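Local coordinates for trehalose monomycolate exporter MmpL3 (Mycobacterium tuberculosis, PDB 7NVH), which exports trehalose monomycolate, the mycolic acid carrier of the mycobacterial cell envelope, as a membrane transporter of the RND permease superfamily, at residues Q49-A53 with V539-G543; G57-R63 with R496-A502; N460-V464 with P506-V510. The contacts are given in a common frame with arbitrary orientation. Residue numbers count along the deposited sequence, not the author numbering.

Interaction 1 (Q49-A53 with V539-G543). With AV0 (Lauryl Maltose Neopentyl Glycol), chain B.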
loop_
_atom_site.group_PDB
_atom_site.type_symbol
_atom_site.label_atom_id
_atom_site.label_comp_id
_atom_site.label_asym_id
_atom_site.label_seq_id
_atom_site.Cartn_x
_atom_site.Cartn_y
_atom_site.Cartn_z
ATOM N N GLN A 49 -21.602 -9.662 -4.325
ATOM C CA GLN A 49 -22.433 -10.250 -5.365
ATOM C C GLN A 49 -21.835 -10.101 -6.755
ATOM O O GLN A 49 -22.336 -10.726 -7.694
ATOM C CB GLN A 49 -23.827 -9.625 -5.340
ATOM C CG GLN A 49 -24.749 -10.219 -4.298
ATOM C CD GLN A 49 -26.194 -10.226 -4.741
ATOM O OE1 GLN A 49 -26.567 -9.535 -5.687
ATOM N NE2 GLN A 49 -27.018 -11.013 -4.061
ATOM N N SER A 50 -20.789 -9.291 -6.911
ATOM C CA SER A 50 -20.136 -9.133 -8.204
ATOM C C SER A 50 -19.011 -10.139 -8.403
ATOM O O SER A 50 -18.803 -10.619 -9.522
ATOM C CB SER A 50 -19.597 -7.711 -8.349
ATOM O OG SER A 50 -18.589 -7.454 -7.391
ATOM N N VAL A 51 -18.280 -10.471 -7.338
ATOM C CA VAL A 51 -17.289 -11.537 -7.431
ATOM C C VAL A 51 -17.973 -12.875 -7.667
ATOM O O VAL A 51 -17.483 -13.710 -8.436
ATOM C CB VAL A 51 -16.406 -11.559 -6.172
ATOM C CG1 VAL A 51 -15.522 -12.791 -6.162
ATOM C CG2 VAL A 51 -15.552 -10.312 -6.116
ATOM N N GLN A 52 -19.117 -13.099 -7.021
ATOM C CA GLN A 52 -19.892 -14.305 -7.288
ATOM C C GLN A 52 -20.298 -14.385 -8.752
ATOM O O GLN A 52 -20.179 -15.447 -9.375
ATOM C CB GLN A 52 -21.134 -14.330 -6.398
ATOM C CG GLN A 52 -20.864 -14.666 -4.948
ATOM C CD GLN A 52 -22.121 -14.622 -4.105
ATOM O OE1 GLN A 52 -23.223 -14.854 -4.599
ATOM N NE2 GLN A 52 -21.962 -14.320 -2.824
ATOM N N ALA A 53 -20.773 -13.273 -9.313
ATOM C CA ALA A 53 -21.165 -13.236 -10.715
ATOM C C ALA A 53 -19.980 -13.493 -11.636
ATOM O O ALA A 53 -20.103 -14.242 -12.610
ATOM C CB ALA A 53 -21.806 -11.889 -11.039
ATOM N N VAL A 539 -31.080 -13.142 -10.077
ATOM C CA VAL A 539 -30.159 -12.413 -10.940
ATOM C C VAL A 539 -29.037 -11.830 -10.094
ATOM O O VAL A 539 -29.289 -11.084 -9.142
ATOM C CB VAL A 539 -30.886 -11.311 -11.721
ATOM C CG1 VAL A 539 -29.969 -10.719 -12.771
ATOM C CG2 VAL A 539 -32.141 -11.861 -12.360
ATOM N N LEU A 540 -27.802 -12.173 -10.437
ATOM C CA LEU A 540 -26.618 -11.549 -9.866
ATOM C C LEU A 540 -26.047 -10.581 -10.889
ATOM O O LEU A 540 -25.943 -10.916 -12.073
ATOM C CB LEU A 540 -25.566 -12.592 -9.493
ATOM C CG LEU A 540 -25.852 -13.530 -8.324
ATOM C CD1 LEU A 540 -24.866 -14.677 -8.327
ATOM C CD2 LEU A 540 -25.777 -12.778 -7.017
ATOM N N VAL A 541 -25.676 -9.388 -10.439
ATOM C CA VAL A 541 -25.141 -8.355 -11.316
ATOM C C VAL A 541 -23.662 -8.198 -11.006
ATOM O O VAL A 541 -23.287 -7.908 -9.864
ATOM C CB VAL A 541 -25.889 -7.026 -11.148
ATOM C CG1 VAL A 541 -25.386 -6.013 -12.153
ATOM C CG2 VAL A 541 -27.379 -7.244 -11.311
ATOM N N GLY A 542 -22.826 -8.389 -12.019
ATOM C CA GLY A 542 -21.389 -8.332 -11.878
ATOM C C GLY A 542 -20.774 -7.407 -12.910
ATOM O O GLY A 542 -21.352 -6.393 -13.296
ATOM N N GLY A 543 -19.586 -7.777 -13.353
ATOM C CA GLY A 543 -18.841 -6.976 -14.298
ATOM C C GLY A 543 -17.804 -6.109 -13.605
ATOM O O GLY A 543 -17.862 -5.851 -12.400
HETATM C C1 AV0 B . -7.962 -8.207 -12.663
HETATM O O1 AV0 B . -7.457 -6.924 -12.807
HETATM C C2 AV0 B . -7.768 -8.693 -11.240
HETATM O O2 AV0 B . -6.371 -8.710 -10.945
HETATM C C3 AV0 B . -8.324 -10.072 -11.055
HETATM O O3 AV0 B . -8.285 -10.374 -9.632
HETATM C C4 AV0 B . -9.720 -10.232 -11.553
HETATM O O4 AV0 B . -10.009 -11.666 -11.727
HETATM C C5 AV0 B . -9.985 -9.561 -12.903
HETATM O O5 AV0 B . -9.403 -8.200 -13.012
HETATM C C6 AV0 B . -11.461 -9.461 -13.109
HETATM O O6 AV0 B . -11.792 -8.134 -13.432
HETATM C CAA AV0 B . 2.195 -4.014 -7.979
HETATM C CAB AV0 B . -8.316 -5.603 -25.408
HETATM O OAI AV0 B . -10.184 -10.757 -7.666
HETATM O OAJ AV0 B . -13.302 0.957 -21.559
HETATM O OAL AV0 B . -10.764 1.288 -13.848
HETATM O OAN AV0 B . -11.840 -1.842 -18.608
HETATM O OAP AV0 B . -9.627 -3.521 -18.192
HETATM O OAQ AV0 B . -14.141 -12.628 -9.583
HETATM O OAR AV0 B . -14.211 3.204 -19.198
HETATM O OAS AV0 B . -11.216 -14.702 -8.990
HETATM O OAT AV0 B . -12.851 4.506 -17.012
HETATM O OAU AV0 B . -12.487 -12.962 -11.940
HETATM O OAV AV0 B . -11.162 2.799 -15.589
HETATM C CAW AV0 B . 1.258 -4.586 -9.028
HETATM C CAX AV0 B . -7.270 -4.763 -24.608
HETATM C CAY AV0 B . 0.086 -5.273 -8.344
HETATM C CAZ AV0 B . -7.690 -4.697 -23.113
HETATM C CBA AV0 B . -1.012 -5.544 -9.372
HETATM C CBB AV0 B . -6.685 -3.806 -22.349
HETATM C CBC AV0 B . -1.348 -4.237 -10.115
HETATM C CBD AV0 B . -7.168 -3.585 -20.881
HETATM C CBE AV0 B . -2.695 -4.407 -10.888
HETATM C CBF AV0 B . -5.970 -3.121 -20.027
HETATM C CBG AV0 B . -2.600 -5.653 -11.868
HETATM C CBH AV0 B . -6.409 -2.995 -18.519
HETATM C CBI AV0 B . -4.043 -6.236 -12.102
HETATM C CBJ AV0 B . -5.301 -3.611 -17.614
HETATM C CBK AV0 B . -4.628 -5.700 -13.484
HETATM C CBL AV0 B . -5.766 -3.586 -16.116
HETATM C CBM AV0 B . -11.076 -11.848 -7.666
HETATM C CBN AV0 B . -12.304 1.766 -20.985
HETATM C CBP AV0 B . -11.246 -0.003 -14.140
HETATM C CBQ AV0 B . -5.879 -4.765 -13.216
HETATM C CBR AV0 B . -6.285 -5.013 -15.728
HETATM C CBS AV0 B . -7.718 -6.381 -14.114
HETATM C CBT AV0 B . -8.077 -3.827 -14.282
HETATM O OBV AV0 B . -8.852 -3.858 -15.498
HETATM O OBX AV0 B . -9.851 -1.834 -14.861
HETATM O OBY AV0 B . -11.461 -11.144 -9.954
HETATM O OBZ AV0 B . -11.061 1.233 -18.972
HETATM O OCB AV0 B . -11.953 0.466 -16.961
HETATM C CCC AV0 B . -12.114 -11.651 -8.728
HETATM C CCD AV0 B . -12.371 1.665 -19.473
HETATM C CCF AV0 B . -10.478 -0.577 -15.307
HETATM C CCH AV0 B . -10.821 -1.568 -17.584
HETATM C CCJ AV0 B . -9.270 -2.616 -15.968
HETATM C CCL AV0 B . -10.280 -2.840 -17.101
HETATM C CCM AV0 B . -6.973 -4.992 -14.332
HETATM C CCN AV0 B . -12.883 -12.955 -8.957
HETATM C CCO AV0 B . -12.810 3.017 -18.906
HETATM C CCQ AV0 B . -11.443 -0.790 -16.476
HETATM C CCR AV0 B . -10.645 -12.188 -10.595
HETATM C CCS AV0 B . -10.984 1.290 -17.494
HETATM C CCT AV0 B . -12.194 -13.961 -9.803
HETATM C CCU AV0 B . -12.619 3.117 -17.432
HETATM C CCV AV0 B . -11.503 -13.383 -10.984
HETATM C CCW AV0 B . -11.271 2.716 -17.030
#

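Interaction 2 (G57-R63 with R496-A502)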
loop_
_atom_site.group_PDB
_atom_site.type_symbol
_atom_site.label_atom_id
_atom_site.label_comp_id
_atom_site.label_asym_id
_atom_site.label_seq_id
_atom_site.Cartn_x
_atom_site.Cartn_y
_atom_site.Cartn_z
ATOM N N GLY A 57 -19.601 -16.648 -14.150
ATOM C CA GLY A 57 -19.359 -16.432 -15.565
ATOM C C GLY A 57 -18.131 -17.167 -16.061
ATOM O O GLY A 57 -18.159 -17.798 -17.120
ATOM N N ASP A 58 -17.038 -17.102 -15.301
ATOM C CA ASP A 58 -15.833 -17.830 -15.682
ATOM C C ASP A 58 -16.062 -19.335 -15.677
ATOM O O ASP A 58 -15.560 -20.043 -16.556
ATOM C CB ASP A 58 -14.678 -17.469 -14.748
ATOM C CG ASP A 58 -14.130 -16.081 -15.008
ATOM O OD1 ASP A 58 -14.295 -15.575 -16.136
ATOM O OD2 ASP A 58 -13.530 -15.496 -14.081
ATOM N N GLN A 59 -16.808 -19.842 -14.696
ATOM C CA GLN A 59 -17.026 -21.281 -14.596
ATOM C C GLN A 59 -17.880 -21.796 -15.745
ATOM O O GLN A 59 -17.546 -22.801 -16.381
ATOM C CB GLN A 59 -17.682 -21.617 -13.257
ATOM C CG GLN A 59 -16.723 -21.685 -12.088
ATOM C CD GLN A 59 -17.443 -21.854 -10.769
ATOM O OE1 GLN A 59 -18.664 -22.002 -10.730
ATOM N NE2 GLN A 59 -16.690 -21.834 -9.677
ATOM N N VAL A 60 -18.992 -21.124 -16.024
ATOM C CA VAL A 60 -19.966 -21.653 -16.972
ATOM C C VAL A 60 -19.630 -21.264 -18.404
ATOM O O VAL A 60 -19.702 -22.095 -19.310
ATOM C CB VAL A 60 -21.380 -21.189 -16.583
ATOM C CG1 VAL A 60 -22.384 -21.626 -17.630
ATOM C CG2 VAL A 60 -21.754 -21.735 -15.221
ATOM N N TYR A 61 -19.263 -20.008 -18.635
ATOM C CA TYR A 61 -19.065 -19.499 -19.982
ATOM C C TYR A 61 -17.606 -19.484 -20.412
ATOM O O TYR A 61 -17.314 -19.086 -21.542
ATOM C CB TYR A 61 -19.651 -18.092 -20.095
ATOM C CG TYR A 61 -21.101 -18.080 -20.499
ATOM C CD1 TYR A 61 -22.095 -18.387 -19.589
ATOM C CD2 TYR A 61 -21.476 -17.768 -21.793
ATOM C CE1 TYR A 61 -23.419 -18.381 -19.954
ATOM C CE2 TYR A 61 -22.797 -17.758 -22.167
ATOM C CZ TYR A 61 -23.764 -18.065 -21.245
ATOM O OH TYR A 61 -25.084 -18.054 -21.622
ATOM N N GLY A 62 -16.688 -19.907 -19.553
ATOM C CA GLY A 62 -15.288 -19.922 -19.915
ATOM C C GLY A 62 -14.631 -18.565 -19.791
ATOM O O GLY A 62 -15.282 -17.533 -19.971
ATOM N N ARG A 63 -13.339 -18.556 -19.484
ATOM C CA ARG A 63 -12.618 -17.307 -19.306
ATOM C C ARG A 63 -12.482 -16.570 -20.632
ATOM O O ARG A 63 -12.321 -17.176 -21.693
ATOM C CB ARG A 63 -11.240 -17.581 -18.710
ATOM C CG ARG A 63 -10.489 -16.346 -18.273
ATOM C CD ARG A 63 -9.164 -16.721 -17.647
ATOM N NE ARG A 63 -9.331 -17.197 -16.279
ATOM C CZ ARG A 63 -9.283 -16.410 -15.211
ATOM N NH1 ARG A 63 -9.074 -15.110 -15.355
ATOM N NH2 ARG A 63 -9.446 -16.922 -14.000
ATOM N N ARG A 496 -23.319 -13.761 -23.351
ATOM C CA ARG A 496 -21.875 -13.915 -23.338
ATOM C C ARG A 496 -21.450 -15.020 -24.303
ATOM O O ARG A 496 -22.234 -15.898 -24.673
ATOM C CB ARG A 496 -21.396 -14.223 -21.922
ATOM C CG ARG A 496 -19.912 -14.056 -21.680
ATOM C CD ARG A 496 -19.561 -14.535 -20.287
ATOM N NE ARG A 496 -18.147 -14.848 -20.138
ATOM C CZ ARG A 496 -17.410 -14.473 -19.099
ATOM N NH1 ARG A 496 -17.957 -13.774 -18.119
ATOM N NH2 ARG A 496 -16.130 -14.801 -19.039
ATOM N N ALA A 497 -20.190 -14.961 -24.720
ATOM C CA ALA A 497 -19.646 -15.922 -25.666
ATOM C C ALA A 497 -19.053 -17.115 -24.930
ATOM O O ALA A 497 -18.386 -16.960 -23.904
ATOM C CB ALA A 497 -18.579 -15.268 -26.543
ATOM N N TYR A 498 -19.301 -18.306 -25.465
ATOM C CA TYR A 498 -18.779 -19.534 -24.880
ATOM C C TYR A 498 -17.320 -19.705 -25.286
ATOM O O TYR A 498 -17.013 -19.848 -26.473
ATOM C CB TYR A 498 -19.610 -20.730 -25.332
ATOM C CG TYR A 498 -20.861 -20.949 -24.516
ATOM C CD1 TYR A 498 -22.116 -20.852 -25.094
ATOM C CD2 TYR A 498 -20.786 -21.255 -23.166
ATOM C CE1 TYR A 498 -23.261 -21.051 -24.353
ATOM C CE2 TYR A 498 -21.926 -21.455 -22.418
ATOM C CZ TYR A 498 -23.160 -21.352 -23.016
ATOM O OH TYR A 498 -24.300 -21.551 -22.274
ATOM N N ALA A 499 -16.425 -19.692 -24.304
ATOM C CA ALA A 499 -14.998 -19.797 -24.560
ATOM C C ALA A 499 -14.571 -21.264 -24.531
ATOM O O ALA A 499 -15.400 -22.176 -24.516
ATOM C CB ALA A 499 -14.219 -18.956 -23.553
ATOM N N VAL A 500 -13.258 -21.502 -24.528
ATOM C CA VAL A 500 -12.744 -22.864 -24.635
ATOM C C VAL A 500 -12.951 -23.632 -23.332
ATOM O O VAL A 500 -13.359 -24.798 -23.342
ATOM C CB VAL A 500 -11.265 -22.847 -25.064
ATOM C CG1 VAL A 500 -11.136 -22.266 -26.462
ATOM C CG2 VAL A 500 -10.424 -22.038 -24.089
ATOM N N GLY A 501 -12.678 -22.997 -22.195
ATOM C CA GLY A 501 -12.780 -23.677 -20.918
ATOM C C GLY A 501 -14.142 -23.527 -20.275
ATOM O O GLY A 501 -14.246 -23.270 -19.074
ATOM N N ALA A 502 -15.192 -23.697 -21.068
ATOM C CA ALA A 502 -16.554 -23.435 -20.629
ATOM C C ALA A 502 -17.255 -24.740 -20.286
ATOM O O ALA A 502 -17.309 -25.659 -21.109
ATOM C CB ALA A 502 -17.337 -22.692 -21.711
#

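Interaction 3 (N460-V464 with P506-V510)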
loop_
_atom_site.group_PDB
_atom_site.type_symbol
_atom_site.label_atom_id
_atom_site.label_comp_id
_atom_site.label_asym_id
_atom_site.label_seq_id
_atom_site.Cartn_x
_atom_site.Cartn_y
_atom_site.Cartn_z
ATOM N N ASN A 460 -33.568 -23.965 -8.932
ATOM C CA ASN A 460 -33.767 -25.406 -9.019
ATOM C C ASN A 460 -32.544 -26.114 -9.591
ATOM O O ASN A 460 -32.393 -27.324 -9.395
ATOM C CB ASN A 460 -34.994 -25.692 -9.892
ATOM C CG ASN A 460 -35.423 -27.152 -9.878
ATOM O OD1 ASN A 460 -34.810 -28.002 -9.241
ATOM N ND2 ASN A 460 -36.491 -27.447 -10.607
ATOM N N HIS A 461 -31.651 -25.376 -10.254
ATOM C CA HIS A 461 -30.587 -25.949 -11.078
ATOM C C HIS A 461 -31.195 -26.753 -12.228
ATOM O O HIS A 461 -30.934 -27.941 -12.416
ATOM C CB HIS A 461 -29.620 -26.790 -10.240
ATOM C CG HIS A 461 -29.260 -26.157 -8.934
ATOM N ND1 HIS A 461 -29.947 -26.415 -7.768
ATOM C CD2 HIS A 461 -28.293 -25.267 -8.612
ATOM C CE1 HIS A 461 -29.414 -25.716 -6.782
ATOM N NE2 HIS A 461 -28.409 -25.012 -7.267
ATOM N N GLN A 462 -32.024 -26.058 -12.996
ATOM C CA GLN A 462 -32.801 -26.567 -14.109
ATOM C C GLN A 462 -32.540 -25.678 -15.315
ATOM O O GLN A 462 -32.201 -24.502 -15.152
ATOM C CB GLN A 462 -34.296 -26.564 -13.757
ATOM C CG GLN A 462 -35.158 -27.542 -14.528
ATOM C CD GLN A 462 -36.549 -27.665 -13.946
ATOM O OE1 GLN A 462 -36.885 -26.998 -12.968
ATOM N NE2 GLN A 462 -37.368 -28.522 -14.541
ATOM N N PRO A 463 -32.654 -26.214 -16.538
ATOM C CA PRO A 463 -32.457 -25.375 -17.727
ATOM C C PRO A 463 -33.311 -24.117 -17.721
ATOM O O PRO A 463 -34.542 -24.191 -17.654
ATOM C CB PRO A 463 -32.848 -26.306 -18.877
ATOM C CG PRO A 463 -32.543 -27.662 -18.374
ATOM C CD PRO A 463 -32.717 -27.646 -16.882
ATOM N N VAL A 464 -32.660 -22.959 -17.797
ATOM C CA VAL A 464 -33.363 -21.683 -17.743
ATOM C C VAL A 464 -34.126 -21.491 -19.047
ATOM O O VAL A 464 -33.539 -21.516 -20.134
ATOM C CB VAL A 464 -32.384 -20.528 -17.499
ATOM C CG1 VAL A 464 -33.139 -19.238 -17.302
ATOM C CG2 VAL A 464 -31.510 -20.818 -16.304
ATOM N N PRO A 506 -26.565 -25.541 -18.159
ATOM C CA PRO A 506 -27.813 -24.987 -18.699
ATOM C C PRO A 506 -28.629 -24.203 -17.688
ATOM O O PRO A 506 -29.621 -23.575 -18.077
ATOM C CB PRO A 506 -28.567 -26.237 -19.166
ATOM C CG PRO A 506 -28.101 -27.298 -18.243
ATOM C CD PRO A 506 -26.651 -26.996 -17.957
ATOM N N SER A 507 -28.252 -24.216 -16.413
ATOM C CA SER A 507 -28.988 -23.495 -15.387
ATOM C C SER A 507 -28.426 -22.109 -15.114
ATOM O O SER A 507 -28.978 -21.390 -14.278
ATOM C CB SER A 507 -29.005 -24.295 -14.084
ATOM O OG SER A 507 -27.798 -24.121 -13.368
ATOM N N VAL A 508 -27.344 -21.716 -15.779
ATOM C CA VAL A 508 -26.771 -20.384 -15.628
ATOM C C VAL A 508 -26.587 -19.787 -17.012
ATOM O O VAL A 508 -25.920 -20.384 -17.866
ATOM C CB VAL A 508 -25.433 -20.406 -14.876
ATOM C CG1 VAL A 508 -24.988 -18.995 -14.564
ATOM C CG2 VAL A 508 -25.550 -21.217 -13.603
ATOM N N ARG A 509 -27.175 -18.615 -17.237
ATOM C CA ARG A 509 -26.957 -17.836 -18.444
ATOM C C ARG A 509 -26.651 -16.405 -18.045
ATOM O O ARG A 509 -27.242 -15.880 -17.099
ATOM C CB ARG A 509 -28.171 -17.875 -19.371
ATOM C CG ARG A 509 -28.688 -19.268 -19.649
ATOM C CD ARG A 509 -28.248 -19.752 -21.013
ATOM N NE ARG A 509 -29.064 -19.192 -22.083
ATOM C CZ ARG A 509 -30.221 -19.705 -22.481
ATOM N NH1 ARG A 509 -30.706 -20.788 -21.891
ATOM N NH2 ARG A 509 -30.897 -19.134 -23.465
ATOM N N VAL A 510 -25.724 -15.776 -18.758
ATOM C CA VAL A 510 -25.275 -14.429 -18.434
ATOM C C VAL A 510 -25.389 -13.544 -19.668
ATOM O O VAL A 510 -24.986 -13.941 -20.767
ATOM C CB VAL A 510 -23.841 -14.431 -17.865
ATOM C CG1 VAL A 510 -22.868 -14.993 -18.857
ATOM C CG2 VAL A 510 -23.423 -13.028 -17.483
#

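Interaction 1 (Q49-A53 with V539-G543)
In the first turn of helix 49-61, Gln49 lays its side-chain amide against Leu540, with Gln49 CD 3.4 Å from Leu540 CD2. Ser50 brings backbone to backbone: its CA lies 4.0 Å from the CA of Gly542 and 3.8 Å from the O of Val541, while its hydroxyl is engaged elsewhere, hydrogen-bonded to Asp550 of helix 544-556. Val51 turns its CA-to-CB bond away from the strand and faces the bound lauryl maltose neopentyl glycol, Val51 CG1 coming within 3.7 Å of AV0 OAQ. One residue on, the exposed Gln52 reaches the end of Leu540 (Gln52 OE1 to Leu540 CD1, 4.1 Å). Ala53 points directly at the strand, its CB 3.7 Å from the CA of Gly542 and 4.1 Å from the CB of Leu540. A side chain on Gly542 would collide with Ala53 CB, so the small residues on both sides permit an axis separation of 6.2 Å. One edge of strand 540-543 pairs with strand 451-457, Leu540 with Val455 and Gly542 with Thr453. The result is a helix packed across the end strand of an antiparallel sheet at 79°, as in alpha+beta folds, with Val51 lining the detergent pocket.

Interaction 2 (G57-R63 with R496-A502)
Two hydrogen bonds and a salt bridge join the end of helix 49-61 to the loop 496-502. The best formed is between backbones, Ala499 N donating to Tyr61 O at 3.0 Å with a nearly linear geometry. Arg496 supplies the other two interactions through one nitrogen: Arg496 NH2 makes a weak hydrogen bond to Gly62 O (3.0 Å) and a salt bridge with Asp58 OD1 at 3.5 Å. The second carboxylate oxygen of Asp58 makes a weak hydrogen bond to the bound detergent, so this side chain connects the loop to the ligand pocket. The guanidinium also lies with one face over Gly57 O, its CZ 3.9 Å from that oxygen, and a side chain on Gly57 would clash with Arg496 NH1.

Gly62 is the first residue to leave helical geometry, with a positive phi of 80°, and the loop that wraps this terminus connects strands 494-495 and 508-514 of the four-stranded antiparallel sheet. A CB on Gly62 would run into Ala499 CB. Around this point the loop presents small groups: Ala499 CB reaches Arg63 O at 3.2 Å, Ala502 CB reaches Val60 O at 3.4 Å, and Gly501, centre of an inverse gamma turn, places its O 3.6 Å from Gly62 CA.

Farther out, the rings of Tyr61 and Tyr498 form an offset stack, centroids 4.2 Å apart and planes within 3° of parallel. Arg496 O sits at the edge of the Tyr61 ring, 3.2 Å from Tyr61 CE2, and Tyr61 also packs on Arg509 and Val510 of strand 508-514.

Interaction 3 (N460-V464 with P506-V510)
This is a backbone-led contact between two connections of the same antiparallel sheet: the loop 460-464, which runs from strand 451-457 to helix 466-476, meets the residues that lead into strand 508-514. One hydrogen bond holds it, from Val464 N to Pro506 O at 3.1 Å with an angle of 164°. The same carbonyl receives a CA-H...O contact from Pro463, whose CA is 3.4 Å from Pro506 O, and a second such contact runs the other way, with Ser507 CA 3.4 Å from Gln462 O. Ser507 also comes close to His461, its CB 3.8 Å from His461 CA. The two proline rings touch loosely on the outside, with Pro463 CB 4.3 Å from Pro506 CB. Val464 is the inward-facing residue: its CB points toward 506-510, its CG2 lies 3.3 Å from Ser507 O, and its side chain also packs on Ile456 and Ile469. Arg509 extends alongside, its CG 4.5 Å from Val464 CB, while its NE forms a salt bridge with Glu495. The hydrogen bond and both CA-H...O contacts are made by main-chain atoms, so this polar part does not rely on polar side chains, while the Val464 side chain supplies apolar packing.

How the interactions relate
Interactions 1 and 2 share helix 49-61, their centres 15 Å apart: its first turn crosses strand 540-543, and its last is wrapped by the loop 496-502. Both border the detergent pocket, through Val51 and Asp58 respectively. Interaction 3 lies farther out, the side chain of Val508 about 14 Å from the ligand, but touches interaction 2, with Arg496 N 3.1 Å from Val510 O, a probable hydrogen bond, and Tyr61 CD1 packing 3.6 Å from Val510 CG1. Interactions 1 and 3 reach the same sheet without touching, nearest atoms about 6 Å apart. Interactions 1 and 2 thus attach a helix from the N-terminal MMPL repeat to strand 540-543 and the connecting loop 496-502 of the C-terminal one.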